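Local coordinates for type 3 secretion system translocon protein SctE (Shigella flexneri, PDB 3U0C), which inserts with its partner translocator into the host cell membrane, forming the pore through which type III secretion effectors reach the cytosol, at residues 92-95 against 96-100; 150-153 against 154-158. All coordinates share one frame; numbering follows the deposited sequence.

Interaction 1. Residues 92-95 against 96-100; sequences LEFS and DKINT
Two waters grip the hydroxyl of S95 and tie it to D96, the very next residue, and to N99, one turn further on. One stands 3.0 Å from S95 OG and donates to N99 OD1; the other, 3.1 Å from S95 OG, donates to D96 OD1 at 2.7 Å. OG lies opposite the backbone N (chi1 -178°), where both waters reach it; the D96 and N99 side chains leave their backbones beside N and lean back toward the preceding turn. The side-chain link from N99 to the hydroxyl runs through water, ND2 staying 4.1 Å from S95 OG, while N99 N bonds directly to S95 O.

The backbone keeps the regular i to i+4 ladder, and its shortest rung here is I98 N to F94 O at 2.8 Å, with an N-H...O angle of 167°. The same pair also meets through its side chains. I98 CG1 stands over one face of the F94 ring, displaced toward the rim, 3.8 Å from the ring centroid in a CH-pi contact, while CD1 reaches on toward CE2 and CZ. This apolar pair faces helix 150-197, where F94 touches I196 and meets the F199 ring edge-to-face, and I98 packs on L192. Helix 71-141 thus shows two characters on two flanks, one polar and water-bridged, the other an apolar seam, as expected of an amphipathic helix in an antiparallel coiled coil.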
ATOM      1  N   LEU A  92     -13.857  -9.607 -16.424  1.00 29.62           N
ATOM      2  CA  LEU A  92     -12.432  -9.770 -16.725  1.00 34.31           C
ATOM      3  C   LEU A  92     -11.594  -8.617 -16.177  1.00 33.32           C
ATOM      4  O   LEU A  92     -10.503  -8.813 -15.661  1.00 27.29           O
ATOM      5  CB  LEU A  92     -12.202  -9.853 -18.230  1.00 36.30           C
ATOM      6  CG  LEU A  92     -12.556 -11.148 -18.948  1.00 35.79           C
ATOM      7  CD1 LEU A  92     -12.441 -10.947 -20.462  1.00 35.30           C
ATOM      8  CD2 LEU A  92     -11.675 -12.278 -18.454  1.00 35.85           C
ATOM      9  N   GLU A  93     -12.127  -7.418 -16.341  1.00 33.71           N
ATOM     10  CA  GLU A  93     -11.480  -6.182 -15.963  1.00 32.81           C
ATOM     11  C   GLU A  93     -11.309  -6.144 -14.448  1.00 30.65           C
ATOM     12  O   GLU A  93     -10.227  -5.854 -13.940  1.00 29.13           O
ATOM     13  CB  GLU A  93     -12.364  -5.030 -16.434  1.00 28.38           C
ATOM     14  CG  GLU A  93     -11.913  -3.635 -16.106  1.00 38.09           C
ATOM     15  CD  GLU A  93     -13.030  -2.638 -16.291  1.00 36.50           C
ATOM     16  OE1 GLU A  93     -13.407  -2.367 -17.461  1.00 40.12           O
ATOM     17  OE2 GLU A  93     -13.566  -2.158 -15.269  1.00 33.40           O
ATOM     18  N   PHE A  94     -12.395  -6.448 -13.745  1.00 34.04           N
ATOM     19  CA  PHE A  94     -12.421  -6.495 -12.284  1.00 32.99           C
ATOM     20  C   PHE A  94     -11.445  -7.528 -11.739  1.00 32.35           C
ATOM     21  O   PHE A  94     -10.728  -7.273 -10.764  1.00 33.95           O
ATOM     22  CB  PHE A  94     -13.822  -6.854 -11.809  1.00 27.81           C
ATOM     23  CG  PHE A  94     -14.024  -6.729 -10.321  1.00 35.08           C
ATOM     24  CD1 PHE A  94     -14.323  -5.506  -9.752  1.00 37.14           C
ATOM     25  CD2 PHE A  94     -13.964  -7.843  -9.500  1.00 32.05           C
ATOM     26  CE1 PHE A  94     -14.537  -5.395  -8.402  1.00 34.99           C
ATOM     27  CE2 PHE A  94     -14.179  -7.731  -8.148  1.00 29.52           C
ATOM     28  CZ  PHE A  94     -14.467  -6.510  -7.604  1.00 25.90           C
ATOM     29  N   SER A  95     -11.437  -8.698 -12.361  1.00 26.70           N
ATOM     30  CA  SER A  95     -10.540  -9.756 -11.945  1.00 30.79           C
ATOM     31  C   SER A  95      -9.080  -9.310 -12.027  1.00 33.90           C
ATOM     32  O   SER A  95      -8.306  -9.542 -11.097  1.00 33.52           O
ATOM     33  CB  SER A  95     -10.750 -11.004 -12.788  1.00 35.73           C
ATOM     34  OG  SER A  95      -9.908 -12.053 -12.344  1.00 35.80           O
ATOM     35  N   ASP A  96      -8.708  -8.672 -13.134  1.00 30.38           N
ATOM     36  CA  ASP A  96      -7.322  -8.256 -13.343  1.00 33.13           C
ATOM     37  C   ASP A  96      -6.929  -7.225 -12.304  1.00 31.31           C
ATOM     38  O   ASP A  96      -5.861  -7.304 -11.713  1.00 30.24           O
ATOM     39  CB  ASP A  96      -7.113  -7.681 -14.750  1.00 40.67           C
ATOM     40  CG  ASP A  96      -7.150  -8.754 -15.842  1.00 53.46           C
ATOM     41  OD1 ASP A  96      -6.848  -9.938 -15.546  1.00 54.86           O
ATOM     42  OD2 ASP A  96      -7.482  -8.419 -17.003  1.00 56.61           O
ATOM     43  N   LYS A  97      -7.822  -6.271 -12.097  1.00 29.62           N
ATOM     44  CA  LYS A  97      -7.615  -5.156 -11.200  1.00 33.61           C
ATOM     45  C   LYS A  97      -7.504  -5.608  -9.741  1.00 32.89           C
ATOM     46  O   LYS A  97      -6.634  -5.138  -8.991  1.00 31.37           O
ATOM     47  CB  LYS A  97      -8.760  -4.165 -11.362  1.00 40.12           C
ATOM     48  CG  LYS A  97      -8.660  -2.951 -10.474  1.00 52.19           C
ATOM     49  CD  LYS A  97      -7.410  -2.154 -10.819  1.00 63.13           C
ATOM     50  CE  LYS A  97      -6.883  -1.359  -9.629  1.00 63.27           C
ATOM     51  NZ  LYS A  97      -5.444  -1.080  -9.849  1.00 65.42           N
ATOM     52  N   ILE A  98      -8.407  -6.493  -9.340  1.00 26.79           N
ATOM     53  CA  ILE A  98      -8.343  -7.104  -8.023  1.00 28.41           C
ATOM     54  C   ILE A  98      -7.001  -7.808  -7.793  1.00 33.27           C
ATOM     55  O   ILE A  98      -6.424  -7.703  -6.712  1.00 29.53           O
ATOM     56  CB  ILE A  98      -9.472  -8.123  -7.811  1.00 29.53           C
ATOM     57  CG1 ILE A  98     -10.805  -7.412  -7.619  1.00 31.82           C
ATOM     58  CG2 ILE A  98      -9.177  -9.057  -6.653  1.00 32.42           C
ATOM     59  CD1 ILE A  98     -10.756  -6.249  -6.733  1.00 36.49           C
ATOM     60  N   ASN A  99      -6.525  -8.528  -8.809  1.00 27.15           N
ATOM     61  CA  ASN A  99      -5.249  -9.239  -8.720  1.00 35.03           C
ATOM     62  C   ASN A  99      -4.087  -8.270  -8.537  1.00 35.52           C
ATOM     63  O   ASN A  99      -3.167  -8.502  -7.747  1.00 32.25           O
ATOM     64  CB  ASN A  99      -5.012 -10.086  -9.963  1.00 27.73           C
ATOM     65  CG  ASN A  99      -5.870 -11.327  -9.985  1.00 45.75           C
ATOM     66  OD1 ASN A  99      -6.436 -11.720  -8.961  1.00 42.85           O
ATOM     67  ND2 ASN A  99      -5.975 -11.957 -11.154  1.00 45.76           N
ATOM     68  N   THR A 100      -4.152  -7.174  -9.274  1.00 32.57           N
ATOM     69  CA  THR A 100      -3.167  -6.130  -9.178  1.00 29.93           C
ATOM     70  C   THR A 100      -3.216  -5.483  -7.793  1.00 31.69           C
ATOM     71  O   THR A 100      -2.187  -5.415  -7.096  1.00 26.35           O
ATOM     72  CB  THR A 100      -3.382  -5.105 -10.297  1.00 31.17           C
ATOM     73  OG1 THR A 100      -3.146  -5.751 -11.548  1.00 36.55           O
ATOM     74  CG2 THR A 100      -2.408  -3.938 -10.162  1.00 37.62           C
TER
HETATM   75  O   HOH W   1      -9.059 -12.515  -9.491  1.00 46.66           O
HETATM   76  O   HOH W   2      -7.493 -12.211 -14.268  1.00 47.51           O

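Interaction 2. Residues 150-153 against 154-158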
ATOM      1  N   LYS A 150      39.698  16.413  30.563  1.00 56.36           N
ATOM      2  CA  LYS A 150      38.484  17.157  30.235  1.00 51.81           C
ATOM      3  C   LYS A 150      38.453  17.466  28.758  1.00 51.45           C
ATOM      4  O   LYS A 150      37.435  17.271  28.122  1.00 50.56           O
ATOM      5  CB  LYS A 150      38.398  18.461  31.030  1.00 52.27           C
ATOM      6  CG  LYS A 150      36.986  18.936  31.300  1.00 50.20           C
ATOM      7  CD  LYS A 150      36.971  20.384  31.782  1.00 71.89           C
ATOM      8  CE  LYS A 150      37.238  21.348  30.619  1.00 72.39           C
ATOM      9  NZ  LYS A 150      37.573  22.733  31.083  1.00 69.89           N
ATOM     10  N   LYS A 151      39.573  17.937  28.212  1.00 57.24           N
ATOM     11  CA  LYS A 151      39.618  18.364  26.806  1.00 58.46           C
ATOM     12  C   LYS A 151      39.119  17.272  25.853  1.00 55.48           C
ATOM     13  O   LYS A 151      38.355  17.532  24.914  1.00 64.14           O
ATOM     14  CB  LYS A 151      41.033  18.820  26.437  1.00 64.59           C
ATOM     15  CG  LYS A 151      41.206  19.266  24.984  1.00 68.07           C
ATOM     16  CD  LYS A 151      42.520  20.035  24.781  1.00 71.84           C
ATOM     17  CE  LYS A 151      43.141  19.745  23.419  1.00 73.09           C
ATOM     18  NZ  LYS A 151      43.411  20.994  22.629  1.00 72.81           N
ATOM     19  N   LYS A 152      39.523  16.037  26.121  1.00 47.68           N
ATOM     20  CA  LYS A 152      39.210  14.912  25.250  1.00 45.91           C
ATOM     21  C   LYS A 152      37.746  14.490  25.353  1.00 53.15           C
ATOM     22  O   LYS A 152      37.077  14.354  24.330  1.00 43.86           O
ATOM     23  CB  LYS A 152      40.141  13.740  25.561  1.00 47.25           C
ATOM     24  CG  LYS A 152      39.958  12.533  24.669  1.00 65.20           C
ATOM     25  CD  LYS A 152      40.968  11.434  25.027  1.00 68.18           C
ATOM     26  CE  LYS A 152      40.782  10.195  24.150  1.00 73.89           C
ATOM     27  NZ  LYS A 152      41.766   9.107  24.490  1.00 78.48           N
ATOM     28  N   LEU A 153      37.249  14.283  26.574  1.00 43.72           N
ATOM     29  CA  LEU A 153      35.828  13.979  26.783  1.00 45.67           C
ATOM     30  C   LEU A 153      34.918  15.031  26.134  1.00 41.43           C
ATOM     31  O   LEU A 153      33.873  14.703  25.557  1.00 42.83           O
ATOM     32  CB  LEU A 153      35.500  13.870  28.274  1.00 48.23           C
ATOM     33  CG  LEU A 153      36.095  12.726  29.100  1.00 47.53           C
ATOM     34  CD1 LEU A 153      36.156  13.094  30.576  1.00 52.62           C
ATOM     35  CD2 LEU A 153      35.310  11.441  28.905  1.00 45.67           C
ATOM     36  N   SER A 154      35.306  16.299  26.240  1.00 43.11           N
ATOM     37  CA  SER A 154      34.515  17.370  25.643  1.00 41.63           C
ATOM     38  C   SER A 154      34.399  17.174  24.135  1.00 37.98           C
ATOM     39  O   SER A 154      33.352  17.421  23.557  1.00 36.79           O
ATOM     40  CB  SER A 154      35.124  18.736  25.954  1.00 39.22           C
ATOM     41  OG  SER A 154      34.997  19.037  27.339  1.00 40.02           O
ATOM     42  N   ARG A 155      35.487  16.722  23.517  1.00 58.73           N
ATOM     43  CA  ARG A 155      35.527  16.428  22.090  1.00 52.52           C
ATOM     44  C   ARG A 155      34.720  15.183  21.733  1.00 52.52           C
ATOM     45  O   ARG A 155      34.239  15.064  20.607  1.00 53.41           O
ATOM     46  CB  ARG A 155      36.970  16.249  21.605  1.00 51.00           C
ATOM     47  CG  ARG A 155      37.757  17.540  21.448  1.00 56.76           C
ATOM     48  CD  ARG A 155      39.156  17.269  20.891  1.00 63.69           C
ATOM     49  NE  ARG A 155      39.738  16.037  21.430  1.00 73.46           N
ATOM     50  CZ  ARG A 155      40.827  15.990  22.197  1.00 79.48           C
ATOM     51  NH1 ARG A 155      41.462  17.107  22.505  1.00 81.95           N
ATOM     52  NH2 ARG A 155      41.291  14.826  22.656  1.00 84.28           N
ATOM     53  N   GLU A 156      34.582  14.255  22.675  1.00 46.62           N
ATOM     54  CA  GLU A 156      33.791  13.056  22.436  1.00 46.06           C
ATOM     55  C   GLU A 156      32.310  13.374  22.549  1.00 42.93           C
ATOM     56  O   GLU A 156      31.463  12.736  21.917  1.00 44.28           O
ATOM     57  CB  GLU A 156      34.116  11.973  23.454  1.00 56.75           C
ATOM     58  CG  GLU A 156      35.562  11.540  23.529  1.00 65.93           C
ATOM     59  CD  GLU A 156      35.746  10.458  24.585  1.00 77.72           C
ATOM     60  OE1 GLU A 156      34.723  10.042  25.188  1.00 78.16           O
ATOM     61  OE2 GLU A 156      36.900  10.026  24.816  1.00 83.04           O
ATOM     62  N   GLU A 157      32.001  14.341  23.399  1.00 44.83           N
ATOM     63  CA  GLU A 157      30.625  14.736  23.595  1.00 46.97           C
ATOM     64  C   GLU A 157      30.121  15.553  22.413  1.00 42.53           C
ATOM     65  O   GLU A 157      28.951  15.501  22.100  1.00 41.63           O
ATOM     66  CB  GLU A 157      30.449  15.513  24.894  1.00 44.46           C
ATOM     67  CG  GLU A 157      29.127  16.236  24.991  1.00 52.45           C
ATOM     68  CD  GLU A 157      29.030  17.087  26.237  1.00 61.02           C
ATOM     69  OE1 GLU A 157      30.084  17.529  26.751  1.00 57.86           O
ATOM     70  OE2 GLU A 157      27.893  17.311  26.707  1.00 68.86           O
ATOM     71  N   ILE A 158      30.990  16.309  21.754  1.00 41.98           N
ATOM     72  CA  ILE A 158      30.551  17.049  20.580  1.00 42.50           C
ATOM     73  C   ILE A 158      30.310  16.060  19.461  1.00 39.88           C
ATOM     74  O   ILE A 158      29.445  16.263  18.609  1.00 38.85           O
ATOM     75  CB  ILE A 158      31.579  18.098  20.116  1.00 40.48           C
ATOM     76  CG1 ILE A 158      32.942  17.443  19.879  1.00 72.95           C
ATOM     77  CG2 ILE A 158      31.670  19.227  21.116  1.00 40.79           C
ATOM     78  CD1 ILE A 158      33.796  18.096  18.777  1.00 72.70           C
TER
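S154 OG bonds back to K150 O (3.1 Å) in the first turn of helix 150-197, the second long arm of an antiparallel helical hairpin. The serine hydroxyl lies beside its own backbone N (chi1 -69°), a rotation that turns OG toward the previous turn. K150 O therefore takes two donors: S154 N arrives almost in line with the carbonyl bond, and OG comes from above the carbonyl plane.

On another flank, R155 folds back over the backbone. Its CG also sits beside N, and a bend at chi3 (-38°) lays the guanidinium over the chain, with K152 CA 3.3 Å from its plane and K151 O on the same side, farther off; both are displaced toward the rim. K152 runs fully extended from CG onward, and its CB and CG lie against R155 NH2. Its ammonium does not close a salt bridge with E156, since K152 NZ remains 5.0 Å from E156 OE2.

L153 turns inward instead, packing on L140 of helix 71-141 and on L143 of the connecting loop, while L153 CD2 approaches E156 OE1. K151 carries its aliphatic chain across the arginine at a slant, CG and CE both meeting R155 NH1. The bend at chi3 places K151 CE at the guanidinium edge, in plane and 3.3 Å from R155 NH1, and that at chi4 sets the direction of the like-charged K151 NZ, 4.4 Å from that same nitrogen.

How the interactions relate
Interactions 1 and 2 sample the two long arms of one hairpin, helix 71-141 and helix 150-197, near opposite ends of their shared interface. Their centres are 62 Å apart and their nearest atoms about 46 Å apart, so neither touches the other. At 92-100 the partner is the far end of helix 150-197, with L192 and I196; at 150-158 it is the end of helix 71-141, with I136 and L140, close to the turn. Each sends apolar side chains to the opposing arm, flanked by polar ones that also reach it, such as K97 to Q191, weakly, and E157 to Q137, a pattern seen at both ends of the paired helices and consistent with an antiparallel coiled coil.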